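Local coordinates for Nitrate/nitrite binding protein NrtA (Synechocystis sp., PDB 2G29) that binds nitrate as the solute-binding component of the NrtABCD ABC transporter, which takes up nitrate and probably nitrite as well, at residues 29-34 and 251-256; 40-45 and 212-217; 120-125 and 318-323. All coordinates share one frame; numbering follows the deposited sequence.

Contact 1: 29-34 and 251-256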
ATOM      1  N   ALA A  29     -15.853  -7.770 -25.935  1.00 28.37           N
ATOM      2  CA  ALA A  29     -14.722  -6.889 -26.218  1.00 26.85           C
ATOM      3  C   ALA A  29     -14.754  -5.584 -25.456  1.00 25.20           C
ATOM      4  O   ALA A  29     -15.814  -4.989 -25.244  1.00 24.51           O
ATOM      5  CB  ALA A  29     -14.641  -6.602 -27.728  1.00 27.03           C
ATOM      6  N   PRO A  30     -13.575  -5.127 -25.007  1.00 23.79           N
ATOM      7  CA  PRO A  30     -13.556  -3.860 -24.274  1.00 23.35           C
ATOM      8  C   PRO A  30     -14.121  -2.725 -25.113  1.00 22.50           C
ATOM      9  O   PRO A  30     -13.928  -2.693 -26.337  1.00 23.03           O
ATOM     10  CB  PRO A  30     -12.070  -3.662 -23.961  1.00 22.56           C
ATOM     11  CG  PRO A  30     -11.360  -4.434 -25.008  1.00 26.02           C
ATOM     12  CD  PRO A  30     -12.223  -5.688 -25.131  1.00 24.04           C
ATOM     13  N   GLU A  31     -14.812  -1.794 -24.458  1.00 21.52           N
ATOM     14  CA  GLU A  31     -15.415  -0.634 -25.111  1.00 20.61           C
ATOM     15  C   GLU A  31     -14.315   0.333 -25.582  1.00 21.80           C
ATOM     16  O   GLU A  31     -14.486   1.079 -26.549  1.00 22.26           O
ATOM     17  CB  GLU A  31     -16.364   0.088 -24.141  1.00 19.74           C
ATOM     18  CG  GLU A  31     -17.524  -0.754 -23.576  1.00 20.52           C
ATOM     19  CD  GLU A  31     -17.121  -1.559 -22.332  1.00 19.73           C
ATOM     20  OE1 GLU A  31     -15.912  -1.574 -21.993  1.00 17.46           O
ATOM     21  OE2 GLU A  31     -18.014  -2.179 -21.704  1.00 18.49           O
ATOM     22  N   VAL A  32     -13.192   0.318 -24.873  1.00 21.86           N
ATOM     23  CA  VAL A  32     -12.048   1.158 -25.197  1.00 21.99           C
ATOM     24  C   VAL A  32     -10.821   0.290 -25.059  1.00 20.90           C
ATOM     25  O   VAL A  32     -10.829  -0.676 -24.304  1.00 21.88           O
ATOM     26  CB  VAL A  32     -11.922   2.356 -24.246  1.00 22.64           C
ATOM     27  CG1 VAL A  32     -10.644   3.116 -24.542  1.00 27.39           C
ATOM     28  CG2 VAL A  32     -13.121   3.279 -24.400  1.00 23.72           C
ATOM     29  N   THR A  33      -9.770   0.632 -25.805  1.00 20.79           N
ATOM     30  CA  THR A  33      -8.540  -0.129 -25.804  1.00 21.02           C
ATOM     31  C   THR A  33      -7.422   0.529 -25.016  1.00 20.18           C
ATOM     32  O   THR A  33      -6.301   0.028 -24.996  1.00 20.98           O
ATOM     33  CB  THR A  33      -8.029  -0.367 -27.240  1.00 22.56           C
ATOM     34  OG1 THR A  33      -7.806   0.892 -27.879  1.00 25.09           O
ATOM     35  CG2 THR A  33      -9.058  -1.168 -28.040  1.00 23.85           C
ATOM     36  N   THR A  34      -7.741   1.646 -24.373  1.00 19.57           N
ATOM     37  CA  THR A  34      -6.752   2.363 -23.571  1.00 18.55           C
ATOM     38  C   THR A  34      -7.336   2.751 -22.217  1.00 18.29           C
ATOM     39  O   THR A  34      -8.541   2.773 -22.028  1.00 17.41           O
ATOM     40  CB  THR A  34      -6.293   3.674 -24.269  1.00 20.67           C
ATOM     41  OG1 THR A  34      -5.147   4.220 -23.591  1.00 20.88           O
ATOM     42  CG2 THR A  34      -7.401   4.705 -24.270  1.00 20.94           C
ATOM     43  N   GLN A 251     -19.013   3.084 -17.161  1.00 16.81           N
ATOM     44  CA  GLN A 251     -19.185   3.312 -18.602  1.00 17.85           C
ATOM     45  C   GLN A 251     -18.551   2.240 -19.461  1.00 17.66           C
ATOM     46  O   GLN A 251     -19.067   1.923 -20.547  1.00 18.36           O
ATOM     47  CB  GLN A 251     -18.568   4.649 -18.994  1.00 20.68           C
ATOM     48  CG  GLN A 251     -19.478   5.819 -18.761  1.00 28.71           C
ATOM     49  CD  GLN A 251     -18.795   7.140 -19.031  1.00 31.48           C
ATOM     50  OE1 GLN A 251     -18.168   7.320 -20.077  1.00 35.61           O
ATOM     51  NE2 GLN A 251     -18.919   8.079 -18.096  1.00 34.86           N
ATOM     52  N   ASN A 252     -17.446   1.697 -18.973  1.00 16.29           N
ATOM     53  CA  ASN A 252     -16.658   0.686 -19.679  1.00 16.27           C
ATOM     54  C   ASN A 252     -16.507  -0.615 -18.884  1.00 16.10           C
ATOM     55  O   ASN A 252     -15.388  -1.036 -18.572  1.00 16.39           O
ATOM     56  CB  ASN A 252     -15.270   1.265 -19.972  1.00 16.84           C
ATOM     57  CG  ASN A 252     -15.337   2.577 -20.708  1.00 19.03           C
ATOM     58  OD1 ASN A 252     -15.783   2.634 -21.859  1.00 19.62           O
ATOM     59  ND2 ASN A 252     -14.909   3.645 -20.055  1.00 18.29           N
ATOM     60  N   PRO A 253     -17.626  -1.296 -18.574  1.00 15.61           N
ATOM     61  CA  PRO A 253     -17.531  -2.540 -17.803  1.00 16.54           C
ATOM     62  C   PRO A 253     -16.733  -3.676 -18.417  1.00 16.05           C
ATOM     63  O   PRO A 253     -16.070  -4.428 -17.709  1.00 16.66           O
ATOM     64  CB  PRO A 253     -18.993  -2.891 -17.512  1.00 16.40           C
ATOM     65  CG  PRO A 253     -19.730  -2.304 -18.694  1.00 15.82           C
ATOM     66  CD  PRO A 253     -19.015  -1.002 -18.980  1.00 17.50           C
ATOM     67  N   LYS A 254     -16.771  -3.789 -19.739  1.00 16.54           N
ATOM     68  CA  LYS A 254     -16.016  -4.845 -20.372  1.00 16.85           C
ATOM     69  C   LYS A 254     -14.511  -4.557 -20.335  1.00 15.54           C
ATOM     70  O   LYS A 254     -13.702  -5.470 -20.139  1.00 16.53           O
ATOM     71  CB  LYS A 254     -16.502  -5.047 -21.810  1.00 19.56           C
ATOM     72  CG  LYS A 254     -17.960  -5.505 -21.908  1.00 22.32           C
ATOM     73  CD  LYS A 254     -18.507  -5.291 -23.314  1.00 25.01           C
ATOM     74  CE  LYS A 254     -20.004  -5.600 -23.381  1.00 27.06           C
ATOM     75  NZ  LYS A 254     -20.573  -5.164 -24.705  1.00 29.73           N
ATOM     76  N   ALA A 255     -14.130  -3.293 -20.526  1.00 15.69           N
ATOM     77  CA  ALA A 255     -12.714  -2.914 -20.471  1.00 14.62           C
ATOM     78  C   ALA A 255     -12.231  -3.045 -19.022  1.00 15.38           C
ATOM     79  O   ALA A 255     -11.104  -3.465 -18.783  1.00 14.90           O
ATOM     80  CB  ALA A 255     -12.513  -1.478 -20.957  1.00 15.66           C
ATOM     81  N   ALA A 256     -13.077  -2.707 -18.051  1.00 15.18           N
ATOM     82  CA  ALA A 256     -12.646  -2.848 -16.652  1.00 15.47           C
ATOM     83  C   ALA A 256     -12.411  -4.327 -16.304  1.00 14.53           C
ATOM     84  O   ALA A 256     -11.509  -4.657 -15.546  1.00 15.38           O
ATOM     85  CB  ALA A 256     -13.694  -2.246 -15.718  1.00 15.37           C
TER

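Contact 2: 40-45 and 212-217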
ATOM      1  N   ILE A  40       3.103   4.769  -8.320  1.00 10.64           N
ATOM      2  CA  ILE A  40       4.174   5.442  -7.609  1.00 10.75           C
ATOM      3  C   ILE A  40       5.328   4.411  -7.650  1.00  9.80           C
ATOM      4  O   ILE A  40       5.078   3.171  -7.621  1.00 11.06           O
ATOM      5  CB  ILE A  40       3.736   5.795  -6.164  1.00 10.81           C
ATOM      6  CG1 ILE A  40       2.688   6.925  -6.170  1.00 14.84           C
ATOM      7  CG2 ILE A  40       4.921   6.231  -5.341  1.00 12.03           C
ATOM      8  CD1 ILE A  40       1.527   6.712  -7.079  1.00 21.57           C
ATOM      9  N   ALA A  41       6.565   4.895  -7.749  1.00 11.01           N
ATOM     10  CA  ALA A  41       7.741   4.012  -7.890  1.00 10.25           C
ATOM     11  C   ALA A  41       7.993   3.215  -6.628  1.00 10.71           C
ATOM     12  O   ALA A  41       8.765   3.637  -5.749  1.00 11.94           O
ATOM     13  CB  ALA A  41       8.980   4.841  -8.246  1.00 10.25           C
ATOM     14  N   LEU A  42       7.324   2.069  -6.574  1.00  9.80           N
ATOM     15  CA  LEU A  42       7.330   1.122  -5.463  1.00  9.87           C
ATOM     16  C   LEU A  42       7.189  -0.290  -6.015  1.00  9.84           C
ATOM     17  O   LEU A  42       6.429  -0.498  -6.963  1.00 11.94           O
ATOM     18  CB  LEU A  42       6.127   1.396  -4.559  1.00 10.43           C
ATOM     19  CG  LEU A  42       6.169   2.773  -3.911  1.00 10.43           C
ATOM     20  CD1 LEU A  42       4.762   3.182  -3.506  1.00 11.34           C
ATOM     21  CD2 LEU A  42       7.109   2.764  -2.728  1.00  9.86           C
ATOM     22  N   THR A  43       7.858  -1.254  -5.387  1.00 10.36           N
ATOM     23  CA  THR A  43       7.796  -2.628  -5.854  1.00 11.33           C
ATOM     24  C   THR A  43       6.370  -3.142  -5.943  1.00 11.79           C
ATOM     25  O   THR A  43       6.063  -3.935  -6.843  1.00 12.41           O
ATOM     26  CB  THR A  43       8.616  -3.527  -4.957  1.00 11.65           C
ATOM     27  OG1 THR A  43       9.897  -2.925  -4.784  1.00 12.98           O
ATOM     28  CG2 THR A  43       8.816  -4.906  -5.627  1.00 10.49           C
ATOM     29  N   ASP A  44       5.476  -2.701  -5.055  1.00 11.07           N
ATOM     30  CA  ASP A  44       4.109  -3.194  -5.123  1.00 10.66           C
ATOM     31  C   ASP A  44       3.263  -2.641  -6.287  1.00 10.58           C
ATOM     32  O   ASP A  44       2.086  -2.982  -6.429  1.00 11.27           O
ATOM     33  CB  ASP A  44       3.378  -3.063  -3.774  1.00 10.31           C
ATOM     34  CG  ASP A  44       3.501  -1.693  -3.146  1.00 11.64           C
ATOM     35  OD1 ASP A  44       3.530  -0.686  -3.852  1.00 10.49           O
ATOM     36  OD2 ASP A  44       3.505  -1.665  -1.900  1.00 11.49           O
ATOM     37  N   ALA A  45       3.879  -1.840  -7.150  1.00 10.42           N
ATOM     38  CA  ALA A  45       3.243  -1.397  -8.392  1.00 10.77           C
ATOM     39  C   ALA A  45       3.580  -2.424  -9.483  1.00 11.23           C
ATOM     40  O   ALA A  45       3.069  -2.332 -10.587  1.00 12.72           O
ATOM     41  CB  ALA A  45       3.794  -0.035  -8.809  1.00 12.41           C
ATOM     42  N   GLU A 212       8.759  -0.801  -0.202  1.00 10.33           N
ATOM     43  CA  GLU A 212       9.966  -1.165  -0.946  1.00 10.57           C
ATOM     44  C   GLU A 212       9.923  -0.410  -2.286  1.00  9.62           C
ATOM     45  O   GLU A 212       8.846  -0.172  -2.855  1.00 10.09           O
ATOM     46  CB  GLU A 212       9.998  -2.666  -1.202  1.00 10.13           C
ATOM     47  CG  GLU A 212      10.074  -3.578   0.040  1.00  8.82           C
ATOM     48  CD  GLU A 212      11.338  -3.416   0.906  1.00  9.48           C
ATOM     49  OE1 GLU A 212      12.289  -2.680   0.521  1.00 11.68           O
ATOM     50  OE2 GLU A 212      11.379  -4.079   1.967  1.00 11.00           O
ATOM     51  N   PRO A 213      11.082  -0.150  -2.883  1.00  9.68           N
ATOM     52  CA  PRO A 213      12.446  -0.505  -2.454  1.00  9.74           C
ATOM     53  C   PRO A 213      13.124   0.463  -1.486  1.00  9.69           C
ATOM     54  O   PRO A 213      14.289   0.270  -1.132  1.00 11.01           O
ATOM     55  CB  PRO A 213      13.184  -0.536  -3.793  1.00 10.57           C
ATOM     56  CG  PRO A 213      12.612   0.727  -4.482  1.00 10.17           C
ATOM     57  CD  PRO A 213      11.095   0.574  -4.180  1.00  9.43           C
ATOM     58  N   TRP A 214      12.401   1.467  -1.001  1.00 10.77           N
ATOM     59  CA  TRP A 214      13.085   2.488  -0.215  1.00  9.57           C
ATOM     60  C   TRP A 214      13.667   2.090   1.131  1.00 10.89           C
ATOM     61  O   TRP A 214      14.700   2.650   1.515  1.00 10.50           O
ATOM     62  CB  TRP A 214      12.186   3.759  -0.202  1.00 10.14           C
ATOM     63  CG  TRP A 214      11.677   4.102  -1.594  1.00  9.74           C
ATOM     64  CD1 TRP A 214      10.394   3.913  -2.059  1.00  9.61           C
ATOM     65  CD2 TRP A 214      12.441   4.572  -2.735  1.00 10.25           C
ATOM     66  NE1 TRP A 214      10.309   4.236  -3.385  1.00 10.68           N
ATOM     67  CE2 TRP A 214      11.548   4.645  -3.824  1.00 10.44           C
ATOM     68  CE3 TRP A 214      13.789   4.927  -2.931  1.00 10.63           C
ATOM     69  CZ2 TRP A 214      11.951   5.072  -5.104  1.00 11.51           C
ATOM     70  CZ3 TRP A 214      14.201   5.350  -4.209  1.00 10.30           C
ATOM     71  CH2 TRP A 214      13.280   5.419  -5.271  1.00 11.43           C
ATOM     72  N   PRO A 215      13.059   1.109   1.843  1.00 10.57           N
ATOM     73  CA  PRO A 215      13.658   0.707   3.131  1.00 10.58           C
ATOM     74  C   PRO A 215      15.033   0.079   2.853  1.00 11.27           C
ATOM     75  O   PRO A 215      15.992   0.363   3.532  1.00 11.10           O
ATOM     76  CB  PRO A 215      12.663  -0.328   3.658  1.00 10.74           C
ATOM     77  CG  PRO A 215      11.312   0.215   3.124  1.00 10.78           C
ATOM     78  CD  PRO A 215      11.697   0.561   1.691  1.00 12.03           C
ATOM     79  N   LEU A 216      15.127  -0.790   1.852  1.00 10.39           N
ATOM     80  CA  LEU A 216      16.422  -1.405   1.585  1.00 11.96           C
ATOM     81  C   LEU A 216      17.406  -0.371   1.059  1.00 11.09           C
ATOM     82  O   LEU A 216      18.596  -0.428   1.397  1.00 11.94           O
ATOM     83  CB  LEU A 216      16.281  -2.570   0.596  1.00 11.82           C
ATOM     84  CG  LEU A 216      17.623  -3.264   0.205  1.00 11.09           C
ATOM     85  CD1 LEU A 216      18.430  -3.695   1.426  1.00 11.67           C
ATOM     86  CD2 LEU A 216      17.320  -4.495  -0.626  1.00 12.08           C
ATOM     87  N   GLN A 217      16.947   0.593   0.247  1.00 10.72           N
ATOM     88  CA  GLN A 217      17.872   1.575  -0.256  1.00 10.65           C
ATOM     89  C   GLN A 217      18.429   2.382   0.916  1.00 10.85           C
ATOM     90  O   GLN A 217      19.587   2.769   0.925  1.00 10.99           O
ATOM     91  CB  GLN A 217      17.185   2.499  -1.254  1.00 13.25           C
ATOM     92  CG  GLN A 217      18.156   3.588  -1.723  1.00 12.10           C
ATOM     93  CD  GLN A 217      17.614   4.419  -2.858  1.00 13.05           C
ATOM     94  OE1 GLN A 217      17.115   5.526  -2.648  1.00 13.11           O
ATOM     95  NE2 GLN A 217      17.691   3.877  -4.073  1.00 12.00           N
TER
HETATM   96  O   HOH W   1       6.413  -1.427  -2.391  1.00 11.94           O

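Contact 3: 120-125 and 318-323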
ATOM      1  N   ARG A 120      -6.813  -6.091  -4.583  1.00 10.57           N
ATOM      2  CA  ARG A 120      -5.760  -5.655  -3.654  1.00 10.61           C
ATOM      3  C   ARG A 120      -4.509  -5.991  -4.481  1.00 12.77           C
ATOM      4  O   ARG A 120      -4.372  -7.127  -4.960  1.00 13.52           O
ATOM      5  CB  ARG A 120      -5.750  -6.475  -2.346  1.00  9.38           C
ATOM      6  CG  ARG A 120      -4.879  -5.884  -1.232  1.00 10.39           C
ATOM      7  CD  ARG A 120      -5.577  -4.657  -0.632  1.00 10.53           C
ATOM      8  NE  ARG A 120      -6.822  -5.093   0.002  1.00 10.43           N
ATOM      9  CZ  ARG A 120      -7.927  -4.351   0.167  1.00  9.70           C
ATOM     10  NH1 ARG A 120      -7.982  -3.070  -0.229  1.00 11.50           N
ATOM     11  NH2 ARG A 120      -9.041  -4.917   0.644  1.00  8.17           N
ATOM     12  N   LEU A 121      -3.621  -5.027  -4.700  1.00 11.28           N
ATOM     13  CA  LEU A 121      -2.404  -5.317  -5.458  1.00 11.60           C
ATOM     14  C   LEU A 121      -1.411  -6.183  -4.673  1.00 12.47           C
ATOM     15  O   LEU A 121      -0.737  -7.047  -5.254  1.00 11.66           O
ATOM     16  CB  LEU A 121      -1.732  -4.009  -5.911  1.00 11.87           C
ATOM     17  CG  LEU A 121      -2.356  -3.388  -7.160  1.00 11.96           C
ATOM     18  CD1 LEU A 121      -1.717  -2.056  -7.456  1.00 13.52           C
ATOM     19  CD2 LEU A 121      -2.154  -4.324  -8.368  1.00 15.25           C
ATOM     20  N   ASN A 122      -1.327  -6.007  -3.360  1.00 11.02           N
ATOM     21  CA  ASN A 122      -0.389  -6.758  -2.540  1.00 12.10           C
ATOM     22  C   ASN A 122      -0.708  -6.709  -1.069  1.00 12.68           C
ATOM     23  O   ASN A 122      -1.488  -5.874  -0.625  1.00 12.08           O
ATOM     24  CB  ASN A 122       1.033  -6.173  -2.663  1.00 11.87           C
ATOM     25  CG  ASN A 122       1.197  -4.875  -1.864  1.00 11.55           C
ATOM     26  OD1 ASN A 122       0.490  -3.892  -2.109  1.00 10.90           O
ATOM     27  ND2 ASN A 122       2.094  -4.891  -0.879  1.00 11.06           N
ATOM     28  N   VAL A 123      -0.113  -7.648  -0.340  1.00 11.07           N
ATOM     29  CA  VAL A 123      -0.102  -7.606   1.125  1.00 10.58           C
ATOM     30  C   VAL A 123       1.400  -7.464   1.494  1.00 10.31           C
ATOM     31  O   VAL A 123       2.295  -7.758   0.654  1.00 11.10           O
ATOM     32  CB  VAL A 123      -0.698  -8.868   1.827  1.00 10.96           C
ATOM     33  CG1 VAL A 123      -2.178  -8.943   1.532  1.00 12.04           C
ATOM     34  CG2 VAL A 123       0.034 -10.154   1.421  1.00 12.41           C
ATOM     35  N   ASN A 124       1.652  -6.980   2.712  1.00 10.10           N
ATOM     36  CA  ASN A 124       2.998  -6.851   3.293  1.00 10.53           C
ATOM     37  C   ASN A 124       3.969  -5.920   2.575  1.00 10.72           C
ATOM     38  O   ASN A 124       3.627  -5.231   1.612  1.00 11.51           O
ATOM     39  CB  ASN A 124       3.729  -8.233   3.318  1.00 10.32           C
ATOM     40  CG  ASN A 124       3.055  -9.274   4.204  1.00 11.79           C
ATOM     41  OD1 ASN A 124       2.435  -8.954   5.201  1.00 12.89           O
ATOM     42  ND2 ASN A 124       3.179 -10.549   3.808  1.00 13.43           N
ATOM     43  N   GLY A 125       5.188  -5.875   3.111  1.00 11.42           N
ATOM     44  CA  GLY A 125       6.248  -5.236   2.360  1.00 11.08           C
ATOM     45  C   GLY A 125       6.552  -3.785   2.436  1.00 10.61           C
ATOM     46  O   GLY A 125       7.160  -3.273   1.475  1.00 10.38           O
ATOM     47  N   ILE A 318       6.713 -12.948   5.367  1.00 16.51           N
ATOM     48  CA  ILE A 318       6.473 -11.506   5.559  1.00 15.52           C
ATOM     49  C   ILE A 318       6.800 -10.651   4.341  1.00 15.30           C
ATOM     50  O   ILE A 318       6.577  -9.415   4.348  1.00 13.27           O
ATOM     51  CB  ILE A 318       7.224 -10.954   6.808  1.00 14.79           C
ATOM     52  CG1 ILE A 318       8.733 -11.071   6.642  1.00 16.90           C
ATOM     53  CG2 ILE A 318       6.799 -11.742   8.051  1.00 17.49           C
ATOM     54  CD1 ILE A 318       9.507 -10.613   7.883  1.00 15.96           C
ATOM     55  N   MET A 319       7.318 -11.268   3.282  1.00 13.66           N
ATOM     56  CA  MET A 319       7.638 -10.509   2.069  1.00 13.90           C
ATOM     57  C   MET A 319       6.380 -10.096   1.283  1.00 13.24           C
ATOM     58  O   MET A 319       5.286 -10.598   1.533  1.00 12.49           O
ATOM     59  CB  MET A 319       8.550 -11.326   1.151  1.00 14.02           C
ATOM     60  CG  MET A 319       7.869 -12.519   0.501  1.00 12.48           C
ATOM     61  SD  MET A 319       9.032 -13.613  -0.336  1.00 20.00           S
ATOM     62  CE  MET A 319       9.603 -12.551  -1.660  1.00 20.00           C
ATOM     63  N   GLN A 320       6.531  -9.187   0.326  1.00 13.11           N
ATOM     64  CA  GLN A 320       5.389  -8.771  -0.481  1.00 12.58           C
ATOM     65  C   GLN A 320       4.828  -9.983  -1.241  1.00 12.09           C
ATOM     66  O   GLN A 320       5.576 -10.789  -1.801  1.00 12.72           O
ATOM     67  CB  GLN A 320       5.784  -7.633  -1.424  1.00 13.11           C
ATOM     68  CG  GLN A 320       5.840  -6.267  -0.759  1.00 14.58           C
ATOM     69  CD  GLN A 320       6.039  -5.142  -1.755  1.00 20.00           C
ATOM     70  OE1 GLN A 320       5.758  -5.295  -2.944  1.00 20.00           O
ATOM     71  NE2 GLN A 320       6.492  -3.924  -1.486  1.00 20.00           N
ATOM     72  N   LYS A 321       3.513 -10.114  -1.217  1.00 12.71           N
ATOM     73  CA  LYS A 321       2.816 -11.193  -1.907  1.00 12.61           C
ATOM     74  C   LYS A 321       1.754 -10.550  -2.776  1.00 13.65           C
ATOM     75  O   LYS A 321       1.062  -9.620  -2.328  1.00 13.55           O
ATOM     76  CB  LYS A 321       2.158 -12.139  -0.894  1.00 13.86           C
ATOM     77  CG  LYS A 321       3.114 -12.912  -0.028  1.00 15.62           C
ATOM     78  CD  LYS A 321       2.328 -13.531   1.132  1.00 18.83           C
ATOM     79  CE  LYS A 321       3.248 -14.317   2.066  1.00 18.85           C
ATOM     80  NZ  LYS A 321       2.552 -14.843   3.269  1.00 21.29           N
ATOM     81  N   TYR A 322       1.591 -11.074  -3.989  1.00 12.65           N
ATOM     82  CA  TYR A 322       0.654 -10.554  -4.978  1.00 12.31           C
ATOM     83  C   TYR A 322      -0.438 -11.545  -5.331  1.00 12.99           C
ATOM     84  O   TYR A 322      -1.371 -11.191  -6.005  1.00 15.31           O
ATOM     85  CB  TYR A 322       1.385 -10.166  -6.293  1.00 12.51           C
ATOM     86  CG  TYR A 322       2.623  -9.327  -6.059  1.00 13.38           C
ATOM     87  CD1 TYR A 322       3.903  -9.860  -6.273  1.00 15.05           C
ATOM     88  CD2 TYR A 322       2.530  -8.038  -5.533  1.00 14.25           C
ATOM     89  CE1 TYR A 322       5.051  -9.138  -5.957  1.00 14.62           C
ATOM     90  CE2 TYR A 322       3.668  -7.311  -5.221  1.00 13.23           C
ATOM     91  CZ  TYR A 322       4.926  -7.866  -5.427  1.00 13.23           C
ATOM     92  OH  TYR A 322       6.070  -7.191  -5.065  1.00 14.90           O
ATOM     93  N   TRP A 323      -0.315 -12.785  -4.873  1.00 13.22           N
ATOM     94  CA  TRP A 323      -1.315 -13.776  -5.227  1.00 14.86           C
ATOM     95  C   TRP A 323      -1.490 -14.854  -4.170  1.00 14.68           C
ATOM     96  O   TRP A 323      -2.617 -15.158  -3.794  1.00 14.64           O
ATOM     97  CB  TRP A 323      -0.945 -14.418  -6.561  1.00 14.50           C
ATOM     98  CG  TRP A 323      -2.070 -15.202  -7.122  1.00 15.55           C
ATOM     99  CD1 TRP A 323      -2.198 -16.579  -7.161  1.00 16.02           C
ATOM    100  CD2 TRP A 323      -3.215 -14.677  -7.763  1.00 15.25           C
ATOM    101  NE1 TRP A 323      -3.366 -16.923  -7.798  1.00 16.73           N
ATOM    102  CE2 TRP A 323      -4.013 -15.779  -8.174  1.00 15.30           C
ATOM    103  CE3 TRP A 323      -3.664 -13.382  -8.025  1.00 16.26           C
ATOM    104  CZ2 TRP A 323      -5.208 -15.610  -8.835  1.00 16.36           C
ATOM    105  CZ3 TRP A 323      -4.848 -13.219  -8.676  1.00 15.96           C
ATOM    106  CH2 TRP A 323      -5.618 -14.320  -9.073  1.00 15.60           C
TER
HETATM  107  O   HOH W   2       6.637  -6.990   5.344  1.00 13.24           O

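Contact 1: 29-34 and 251-256
E31 carries this surface contact between the N-terminal loop 29-34 and the first turn of helix 253-271. Its CB lies 3.5 Å from OD1 of N252, the residue just before that helix. CG, anti to the carbonyl carbon (chi1 -59°), leads off beside the backbone N, and a bend at chi2 of 85° turns the carboxylate onto the helix start. CD comes to rest against the backbone of N252 and K254, and each oxygen then takes one main-chain N-H on its syn side. OE1 accepts from A255 N at 2.9 Å, while OE2 accepts from K254 N at 2.8 Å along a straighter path (163°). OE2 also sits 3.1 Å from P253 CD; the nitrogen of this proline carries no hydrogen, so the first N-H offered is that of K254. The side chain of N252 makes no capping bond, its ND2 reaching back weakly to W248 O.

Beside this grip, P30 CB packs against A255 CB at 3.7 Å, and M62 touches both residues. The aliphatic part of K254 runs past A29 O, which is 3.3 Å from its CD, before the amine leads away. V32 sets CG2 near N252 OD1, and its carbonyl oxygen is buried without a polar partner. An alanine at E31 would lack both acceptor oxygens and would probably loosen the loop from the helix start. A carboxylate from a distant segment clasping two successive first-turn amides is typical of an anion-binding helix N-terminus, where the helix dipole would favour the charged form.

Contact 2: 40-45 and 212-217
The nitrate pocket of this two-domain binding protein is bordered here by loop 40-45, whose L42 side chain comes within about 3 Å, nearest atoms, of a bound nitrate ion and touches W73, a nitrate-binding residue. The partner segment 212-217 follows the nitrate-binding G211 and enters helix 214-221 through a cis peptide before P213. W214 reaches across with its pyrrole edge: NE1 donates to A41 O at 2.9 Å, nearly along the C=O axis (169°) and close to the ring plane. L42 CD2 meets the same edge at 3.5 Å from W214 CD1, and P213 CG covers one ring face.

The second link is main chain to main chain. T43 N donates to E212 O over 2.9 Å from above the carbonyl plane, and L42 CA adds a CA-H...O contact to that oxygen. A water donates to E212 O at 2.8 Å and accepts from D44 N at 3.1 Å. E212 turns its carboxylate away to a salt bridge with R299, and D44 pairs with nitrate-binding K240. Loop 40-45 follows strand 36-39 of one sheet, 212-217 strand 207-211 of another, so the contact closes across the ligand cleft, as in the two-domain clamp of periplasmic binding proteins.

Contact 3: 120-125 and 318-323
Two main-chain hydrogen bonds close a single antiparallel bridge between V123 and K321, a hydrogen-bonded pair within otherwise irregular chain in this alpha/beta solute-binding fold. V123 N donates to K321 O at 3.0 Å in the carbonyl plane; the return bond, from K321 N to V123 O, is longer at 3.2 Å and comes from above that plane. Side-chain amides extend the pairing beyond the bridge. N124, its CG anti to the carbonyl carbon, sends ND2 to M319 O, which lies close to the amide plane, and ND2 also bonds D236. Q320 adds a second such bond: its chain is extended beyond CG (chi2 -172°), and NE2 donates to G125 O at 3.1 Å in an almost straight line (175°). The other end of the amide, OE1, accepts from Y322 OH at 2.9 Å, so the group is held at both ends and its rotation fixed. A water joins G125 N to I318 O.

Around these bonds the packing is close. Q320 CG lies 3.3 Å from G125 CA, where a CB on the glycine would clash. V123 CG2 rests against K321 CB, while the extended K321 chain carries NZ to salt bridges with D236, E317 and D325. N122 CG takes the crowded position between backbone N and carbonyl carbon (chi1 76°), and OD1 accepts from the backbone N of nitrate-binding K240. The Y322 ring brings CD2 to 3.7 Å from N122 CB and receives L121 O at its edge, in plane, 3.4 Å from the same CD2.

Contacts 2 and 3 adjoin near the centre of the molecule, their centres 12 Å apart, whereas contact 1 lies at the surface, about 30 Å from contact 2 and 27 Å from contact 3 between centres. The chain order is 29-34, 40-45, 120-125, 212-217, 251-256, 318-323: contact 2 falls wholly within the span of contact 1, and contact 3 crosses both. Strands 36-39 and 115-120 belong to one five-stranded sheet, and 120-125 passes from it to strand 126-130 of the second. Contact 2 joins loops of both sheets, and E212 CG is 3.3 Å from G125 O, consistent with the two domains of the C-clamp meeting at the nitrate site.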